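Local coordinates for protein lipase (Penicillium expansum, PDB 3G7N) that hydrolyses triacylglycerols to release free fatty acids, acting as a secreted alkaline lipase of the alpha/beta-hydrolase fold, at residues Asn185-Met193 with Asn232-Ala243; Phe8-Ser18 with Ser244-Ala252. One frame throughout, in Å; residues are numbered along the deposited sequence.

Contact 1: residues Asn185-Met193 with Asn232-Ala243; sequences NVLDGVPNM and NGMYAVTPGHIA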
# COMPACT_ATOMS: atom_id res chain seq x y z
N ASN A 185 -8.55 -1.53 -9.28
CA ASN A 185 -8.96 -2.42 -10.34
C ASN A 185 -10.47 -2.34 -10.60
O ASN A 185 -11.28 -2.14 -9.68
CB ASN A 185 -8.57 -3.86 -9.99
CG ASN A 185 -8.59 -4.78 -11.19
OD1 ASN A 185 -7.97 -4.48 -12.20
ND2 ASN A 185 -9.21 -5.95 -11.05
N VAL A 186 -10.83 -2.62 -11.85
CA VAL A 186 -12.23 -2.77 -12.21
C VAL A 186 -12.90 -3.85 -11.38
O VAL A 186 -12.28 -4.78 -10.89
CB VAL A 186 -12.40 -3.11 -13.70
CG1 VAL A 186 -12.01 -1.91 -14.56
CG2 VAL A 186 -11.67 -4.38 -14.07
N LEU A 187 -14.21 -3.65 -11.15
CA LEU A 187 -15.03 -4.67 -10.52
C LEU A 187 -14.65 -4.93 -9.07
O LEU A 187 -14.95 -5.99 -8.53
CB LEU A 187 -15.05 -5.98 -11.33
CG LEU A 187 -15.80 -5.91 -12.66
CD1 LEU A 187 -15.51 -7.16 -13.47
CD2 LEU A 187 -17.30 -5.74 -12.42
N ASP A 188 -14.00 -3.95 -8.45
CA ASP A 188 -13.58 -4.08 -7.06
C ASP A 188 -14.18 -2.95 -6.23
O ASP A 188 -13.89 -1.77 -6.45
CB ASP A 188 -12.05 -4.04 -6.95
CG ASP A 188 -11.58 -4.17 -5.51
OD1 ASP A 188 -12.39 -4.53 -4.63
OD2 ASP A 188 -10.35 -4.01 -5.28
N GLY A 189 -14.97 -3.32 -5.23
CA GLY A 189 -15.60 -2.34 -4.35
C GLY A 189 -14.83 -1.99 -3.10
O GLY A 189 -15.31 -1.19 -2.30
N VAL A 190 -13.67 -2.60 -2.84
CA VAL A 190 -12.98 -2.35 -1.57
C VAL A 190 -12.56 -0.88 -1.37
O VAL A 190 -12.77 -0.33 -0.29
CB VAL A 190 -11.82 -3.34 -1.39
CG1 VAL A 190 -10.98 -2.93 -0.16
CG2 VAL A 190 -12.39 -4.75 -1.17
N PRO A 191 -12.15 -0.18 -2.44
CA PRO A 191 -11.82 1.24 -2.24
C PRO A 191 -13.02 2.11 -1.93
O PRO A 191 -12.84 3.27 -1.54
CB PRO A 191 -11.20 1.65 -3.58
CG PRO A 191 -10.59 0.38 -4.09
CD PRO A 191 -11.60 -0.69 -3.72
N ASN A 192 -14.23 1.56 -2.07
CA ASN A 192 -15.47 2.31 -1.80
C ASN A 192 -15.99 2.07 -0.40
O ASN A 192 -17.00 2.66 0.01
CB ASN A 192 -16.53 1.92 -2.84
CG ASN A 192 -16.13 2.32 -4.23
OD1 ASN A 192 -15.43 3.33 -4.42
ND2 ASN A 192 -16.53 1.55 -5.23
N MET A 193 -15.34 1.20 0.35
CA MET A 193 -15.73 1.00 1.74
C MET A 193 -15.52 2.27 2.53
O MET A 193 -14.56 3.01 2.29
CB MET A 193 -14.95 -0.13 2.36
CG MET A 193 -15.33 -1.47 1.76
SD MET A 193 -14.28 -2.85 2.27
CE MET A 193 -14.87 -3.08 3.95
N ASN A 232 -17.76 2.81 -9.83
CA ASN A 232 -17.85 1.48 -10.43
C ASN A 232 -19.02 0.62 -9.99
O ASN A 232 -19.19 -0.52 -10.45
CB ASN A 232 -16.51 0.72 -10.37
CG ASN A 232 -16.16 0.18 -8.99
OD1 ASN A 232 -16.98 0.16 -8.06
ND2 ASN A 232 -14.92 -0.28 -8.85
N GLY A 233 -19.83 1.15 -9.08
CA GLY A 233 -21.04 0.47 -8.65
C GLY A 233 -20.83 -0.72 -7.72
O GLY A 233 -21.77 -1.46 -7.43
N MET A 234 -19.59 -0.91 -7.26
CA MET A 234 -19.23 -2.05 -6.41
C MET A 234 -19.02 -1.62 -4.96
O MET A 234 -18.53 -0.53 -4.70
CB MET A 234 -17.93 -2.71 -6.91
CG MET A 234 -17.95 -3.12 -8.37
SD MET A 234 -18.95 -4.58 -8.67
CE MET A 234 -20.25 -3.85 -9.64
N TYR A 235 -19.23 -2.55 -4.04
CA TYR A 235 -18.98 -2.29 -2.64
C TYR A 235 -18.34 -3.52 -2.01
O TYR A 235 -18.87 -4.63 -2.12
CB TYR A 235 -20.30 -1.96 -1.91
CG TYR A 235 -20.10 -1.68 -0.45
CD1 TYR A 235 -19.66 -0.43 -0.03
CD2 TYR A 235 -20.20 -2.69 0.49
CE1 TYR A 235 -19.42 -0.17 1.32
CE2 TYR A 235 -19.96 -2.45 1.83
CZ TYR A 235 -19.55 -1.20 2.22
OH TYR A 235 -19.33 -0.99 3.56
N ALA A 236 -17.25 -3.31 -1.27
CA ALA A 236 -16.53 -4.38 -0.57
C ALA A 236 -16.02 -5.45 -1.53
O ALA A 236 -15.65 -5.11 -2.66
CB ALA A 236 -17.38 -4.97 0.57
N VAL A 237 -15.91 -6.70 -1.07
CA VAL A 237 -15.11 -7.71 -1.76
C VAL A 237 -15.87 -8.36 -2.92
O VAL A 237 -16.60 -9.34 -2.76
CB VAL A 237 -14.56 -8.79 -0.81
CG1 VAL A 237 -13.69 -9.78 -1.59
CG2 VAL A 237 -13.72 -8.16 0.30
N THR A 238 -15.66 -7.79 -4.09
CA THR A 238 -16.31 -8.24 -5.31
C THR A 238 -15.22 -8.82 -6.24
O THR A 238 -14.06 -8.85 -5.85
CB THR A 238 -17.03 -7.05 -5.95
OG1 THR A 238 -16.10 -5.95 -6.10
CG2 THR A 238 -18.18 -6.57 -5.04
N PRO A 239 -15.59 -9.39 -7.39
CA PRO A 239 -14.67 -10.27 -8.11
C PRO A 239 -13.33 -9.61 -8.50
O PRO A 239 -12.31 -10.30 -8.53
CB PRO A 239 -15.47 -10.68 -9.35
CG PRO A 239 -16.89 -10.75 -8.82
CD PRO A 239 -16.99 -9.56 -7.87
N GLY A 240 -13.36 -8.33 -8.81
CA GLY A 240 -12.13 -7.64 -9.21
C GLY A 240 -11.13 -7.45 -8.08
O GLY A 240 -10.00 -7.06 -8.33
N HIS A 241 -11.51 -7.72 -6.84
CA HIS A 241 -10.61 -7.43 -5.73
C HIS A 241 -9.34 -8.25 -5.81
O HIS A 241 -8.32 -7.86 -5.23
CB HIS A 241 -11.29 -7.64 -4.37
CG HIS A 241 -10.47 -7.16 -3.22
ND1 HIS A 241 -9.95 -5.87 -3.16
CD2 HIS A 241 -10.01 -7.79 -2.11
CE1 HIS A 241 -9.26 -5.73 -2.04
NE2 HIS A 241 -9.29 -6.87 -1.38
N ILE A 242 -9.41 -9.46 -6.36
CA ILE A 242 -8.28 -10.39 -6.35
C ILE A 242 -7.18 -10.00 -7.34
O ILE A 242 -6.09 -10.60 -7.34
CB ILE A 242 -8.77 -11.86 -6.64
CG1 ILE A 242 -7.73 -12.89 -6.20
CG2 ILE A 242 -9.11 -12.05 -8.10
CD1 ILE A 242 -8.34 -14.23 -5.85
N ALA A 243 -7.45 -9.04 -8.22
CA ALA A 243 -6.48 -8.69 -9.26
C ALA A 243 -6.12 -7.22 -9.18
O ALA A 243 -6.93 -6.38 -8.80
CB ALA A 243 -7.03 -9.04 -10.65
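D188 and H241 meet here as the charge-relay pair of the Ser-His-Asp triad of an alpha/beta-hydrolase, D188 on the loop after strand 179-185, H241 in the 3-10 turn 239-242. H241 ND1 donates to D188 OD2 at 2.8 Å in a nearly straight bond (173°). OD2 lies in the plane of the imidazole, whereas ND1 comes to its syn side tilted from the carboxylate plane; the two planes are 58° apart. At the far end of the ring, NE2 bonds the nucleophile S132. The second carboxylate oxygen, OD1, closes an Asx turn by accepting from V190 N, so both oxygens are held and rotation of the acid is restricted.

Bonds to main-chain groups knit the loops around this pair. L187 O is gripped from opposite faces of its plane, by T238 OG1 at 2.7 Å and by G240 N at 2.8 Å. T238 OG1 in turn accepts from G189 N. A weak bond from A236 N to G189 O marks a single antiparallel bridge. Side-chain amides add further ties: N232 ND2 to D188 O, N192 ND2 to M234 O, and N185 ND2 to G240 O, the last on a lone pair.

Apolar contacts complete the fit. M193 CG lies over one face of the Y235 ring. With CG2 beside its own backbone N, V190 sets that methyl over the H241 ring, 3.5 Å from the centroid, in a CH-pi contact.

Contact 2: residues Phe8-Ser18 with Ser244-Ala252; sequences FPDLHRAAKLS and SFGVVMLTA. With SO4 (sulfate ion), chain E.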
# COMPACT_ATOMS: atom_id res chain seq x y z
N PHE A 8 1.56 2.21 -16.06
CA PHE A 8 1.22 0.80 -15.91
C PHE A 8 2.42 -0.07 -15.49
O PHE A 8 2.29 -0.90 -14.59
CB PHE A 8 0.55 0.23 -17.17
CG PHE A 8 0.24 -1.24 -17.09
CD1 PHE A 8 -0.98 -1.67 -16.61
CD2 PHE A 8 1.16 -2.18 -17.50
CE1 PHE A 8 -1.27 -3.02 -16.51
CE2 PHE A 8 0.87 -3.54 -17.40
CZ PHE A 8 -0.37 -3.95 -16.94
N PRO A 9 3.60 0.13 -16.11
CA PRO A 9 4.68 -0.78 -15.75
C PRO A 9 5.04 -0.78 -14.26
O PRO A 9 5.24 -1.85 -13.69
CB PRO A 9 5.85 -0.31 -16.62
CG PRO A 9 5.17 0.27 -17.84
CD PRO A 9 3.92 0.94 -17.30
N ASP A 10 5.05 0.39 -13.64
CA ASP A 10 5.41 0.42 -12.22
C ASP A 10 4.30 -0.19 -11.36
O ASP A 10 4.56 -0.81 -10.34
CB ASP A 10 5.76 1.83 -11.74
CG ASP A 10 7.11 2.31 -12.24
OD1 ASP A 10 7.88 1.47 -12.75
OD2 ASP A 10 7.43 3.49 -12.02
N LEU A 11 3.05 -0.01 -11.76
CA LEU A 11 1.94 -0.54 -10.97
C LEU A 11 1.82 -2.05 -11.17
O LEU A 11 1.48 -2.78 -10.23
CB LEU A 11 0.65 0.19 -11.33
CG LEU A 11 0.59 1.63 -10.85
CD1 LEU A 11 -0.48 2.41 -11.60
CD2 LEU A 11 0.40 1.71 -9.34
N HIS A 12 2.14 -2.52 -12.37
CA HIS A 12 2.21 -3.94 -12.65
C HIS A 12 3.29 -4.62 -11.79
O HIS A 12 3.06 -5.66 -11.19
CB HIS A 12 2.47 -4.17 -14.16
CG HIS A 12 2.53 -5.60 -14.56
ND1 HIS A 12 1.42 -6.42 -14.62
CD2 HIS A 12 3.56 -6.34 -15.04
CE1 HIS A 12 1.77 -7.60 -15.09
NE2 HIS A 12 3.07 -7.60 -15.30
N ARG A 13 4.46 -3.98 -11.68
CA ARG A 13 5.50 -4.45 -10.78
C ARG A 13 5.01 -4.47 -9.33
O ARG A 13 5.25 -5.43 -8.62
CB ARG A 13 6.78 -3.63 -10.91
CG ARG A 13 7.83 -3.99 -9.86
CD ARG A 13 9.14 -3.21 -10.07
NE ARG A 13 10.09 -3.41 -8.98
CZ ARG A 13 10.13 -2.67 -7.88
NH1 ARG A 13 9.25 -1.70 -7.68
NH2 ARG A 13 11.05 -2.93 -6.96
N ALA A 14 4.35 -3.41 -8.91
CA ALA A 14 3.82 -3.34 -7.56
C ALA A 14 2.87 -4.51 -7.29
O ALA A 14 2.87 -5.07 -6.20
CB ALA A 14 3.12 -2.02 -7.34
N ALA A 15 2.06 -4.85 -8.28
CA ALA A 15 1.12 -5.96 -8.13
C ALA A 15 1.82 -7.29 -8.06
O ALA A 15 1.42 -8.16 -7.28
CB ALA A 15 0.10 -5.93 -9.25
N LYS A 16 2.90 -7.45 -8.83
CA LYS A 16 3.71 -8.67 -8.72
C LYS A 16 4.35 -8.83 -7.33
O LYS A 16 4.33 -9.90 -6.76
CB LYS A 16 4.78 -8.75 -9.82
CG LYS A 16 4.17 -8.96 -11.21
CD LYS A 16 5.15 -8.58 -12.34
CE LYS A 16 6.32 -9.51 -12.43
NZ LYS A 16 7.15 -9.14 -13.61
N LEU A 17 4.91 -7.74 -6.80
CA LEU A 17 5.49 -7.77 -5.47
C LEU A 17 4.44 -8.08 -4.42
O LEU A 17 4.68 -8.83 -3.47
CB LEU A 17 6.16 -6.43 -5.15
CG LEU A 17 7.39 -6.09 -6.00
CD1 LEU A 17 7.88 -4.70 -5.66
CD2 LEU A 17 8.51 -7.10 -5.82
N SER A 18 3.27 -7.46 -4.57
CA SER A 18 2.18 -7.71 -3.64
C SER A 18 1.74 -9.18 -3.67
O SER A 18 1.48 -9.77 -2.64
CB SER A 18 0.99 -6.82 -3.97
OG SER A 18 1.27 -5.44 -3.78
N SER A 244 -4.92 -6.91 -9.65
CA SER A 244 -4.51 -5.52 -9.81
C SER A 244 -3.52 -5.40 -10.95
O SER A 244 -2.59 -6.19 -11.05
CB SER A 244 -3.84 -5.03 -8.52
OG SER A 244 -3.91 -3.61 -8.45
N PHE A 245 -3.78 -4.47 -11.87
CA PHE A 245 -2.87 -4.21 -13.00
C PHE A 245 -2.40 -5.49 -13.67
O PHE A 245 -1.23 -5.64 -14.00
CB PHE A 245 -1.73 -3.28 -12.59
CG PHE A 245 -2.21 -1.95 -12.14
CD1 PHE A 245 -2.55 -0.97 -13.06
CD2 PHE A 245 -2.60 -1.80 -10.82
CE1 PHE A 245 -3.26 0.17 -12.64
CE2 PHE A 245 -3.28 -0.69 -10.40
CZ PHE A 245 -3.67 0.27 -11.32
N GLY A 246 -3.35 -6.38 -13.93
CA GLY A 246 -3.08 -7.55 -14.76
C GLY A 246 -2.56 -8.75 -13.98
O GLY A 246 -2.30 -9.79 -14.56
N VAL A 247 -2.44 -8.62 -12.66
CA VAL A 247 -1.92 -9.70 -11.82
C VAL A 247 -3.00 -10.20 -10.87
O VAL A 247 -3.52 -9.43 -10.05
CB VAL A 247 -0.73 -9.20 -10.97
CG1 VAL A 247 -0.21 -10.32 -10.08
CG2 VAL A 247 0.38 -8.60 -11.87
N VAL A 248 -3.32 -11.48 -10.95
CA VAL A 248 -4.20 -12.10 -9.97
C VAL A 248 -3.36 -12.56 -8.79
O VAL A 248 -2.34 -13.23 -8.96
CB VAL A 248 -4.94 -13.32 -10.58
CG1 VAL A 248 -5.72 -14.10 -9.53
CG2 VAL A 248 -5.84 -12.87 -11.75
N MET A 249 -3.67 -12.06 -7.60
CA MET A 249 -2.87 -12.36 -6.43
C MET A 249 -2.67 -13.86 -6.26
O MET A 249 -3.63 -14.63 -6.42
CB MET A 249 -3.48 -11.75 -5.17
CG MET A 249 -3.50 -10.22 -5.18
SD MET A 249 -1.86 -9.47 -5.31
CE MET A 249 -2.04 -8.44 -6.75
N LEU A 250 -1.46 -14.24 -5.88
CA LEU A 250 -1.01 -15.62 -5.72
C LEU A 250 -0.58 -16.32 -7.00
O LEU A 250 0.03 -17.39 -6.92
CB LEU A 250 -2.00 -16.47 -4.93
CG LEU A 250 -2.01 -16.24 -3.43
CD1 LEU A 250 -3.24 -16.92 -2.82
CD2 LEU A 250 -0.74 -16.77 -2.80
N THR A 251 -0.75 -15.68 -8.15
CA THR A 251 -0.46 -16.35 -9.42
C THR A 251 0.81 -15.84 -10.10
O THR A 251 1.21 -16.35 -11.14
CB THR A 251 -1.63 -16.25 -10.41
OG1 THR A 251 -1.68 -14.93 -10.94
CG2 THR A 251 -2.95 -16.64 -9.75
N ALA A 252 1.40 -14.78 -9.57
CA ALA A 252 2.61 -14.21 -10.15
C ALA A 252 3.85 -15.08 -9.94
O ALA A 252 4.84 -14.89 -10.64
CB ALA A 252 2.86 -12.80 -9.61
S SO4 E . 8.13 -12.24 -14.77
O1 SO4 E . 7.30 -13.20 -14.06
O2 SO4 E . 8.73 -11.22 -13.90
O3 SO4 E . 9.19 -12.93 -15.51
O4 SO4 E . 7.30 -11.58 -15.78
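A15 of helix 8-18 comes up against the tight turn that opens 244-252, its CB only 3.2 Å from S244 O. S244 and V247 pair by two backbone bonds around a type I' turn, making a small beta-hairpin that sets S244, F245 and V247 against the helix.

F245, at the first corner, makes the widest contact. L11 CB sits over one face of its ring, 3.7 Å from the centroid, as a CH-pi contact, and L11 CD1 reaches the CE1-CZ side. F8 CD1 approaches the ring edge in plane, 3.9 Å from F245 CD1. The carbonyl of F245 is taken by H12: ND1 donates to F245 O at 2.8 Å, almost straight (175°) and in the imidazole plane, approaching nearly along the C=O axis. With CG anti to the backbone N (chi1 -179°), H12 places its ring beside the turn.

V247 turns CG2 into a notch formed by H12 CE1, A15 CB and K16 CG. M249 is bent at chi2 and chi3, bringing CE to 3.5 Å from A15 O while SD lies against S18. At the end of the segment A252 CB packs near K16 CA; the lysine then leads away, and its NZ holds a sulfate, probably from the crystallisation liquor, also bound by S258.

The hairpin thus flanks helix 8-23, whose A14, A15 and S18 rest on strands 125-131 and 154-159 of the central sheet; M249 also touches H131, and S244 touches L159.

The two contacts have centres about 16 Å apart and join directly in sequence: 232-243 runs into 244-252, with A243 and S244 forming one short strand that pairs with 247-248. Contact 1 is nested within the loop closed by contact 2, which brings the N-terminal helix 8-23 together with the C-terminal part of the chain. They also touch in space, through a probable hydrogen bond from M249 N to I242 O and packing of V248 on I242 and A243. The two charge-relay residues therefore come from loops anchored on different elements, the central sheet for D188 and the hairpin against helix 8-23 for H241.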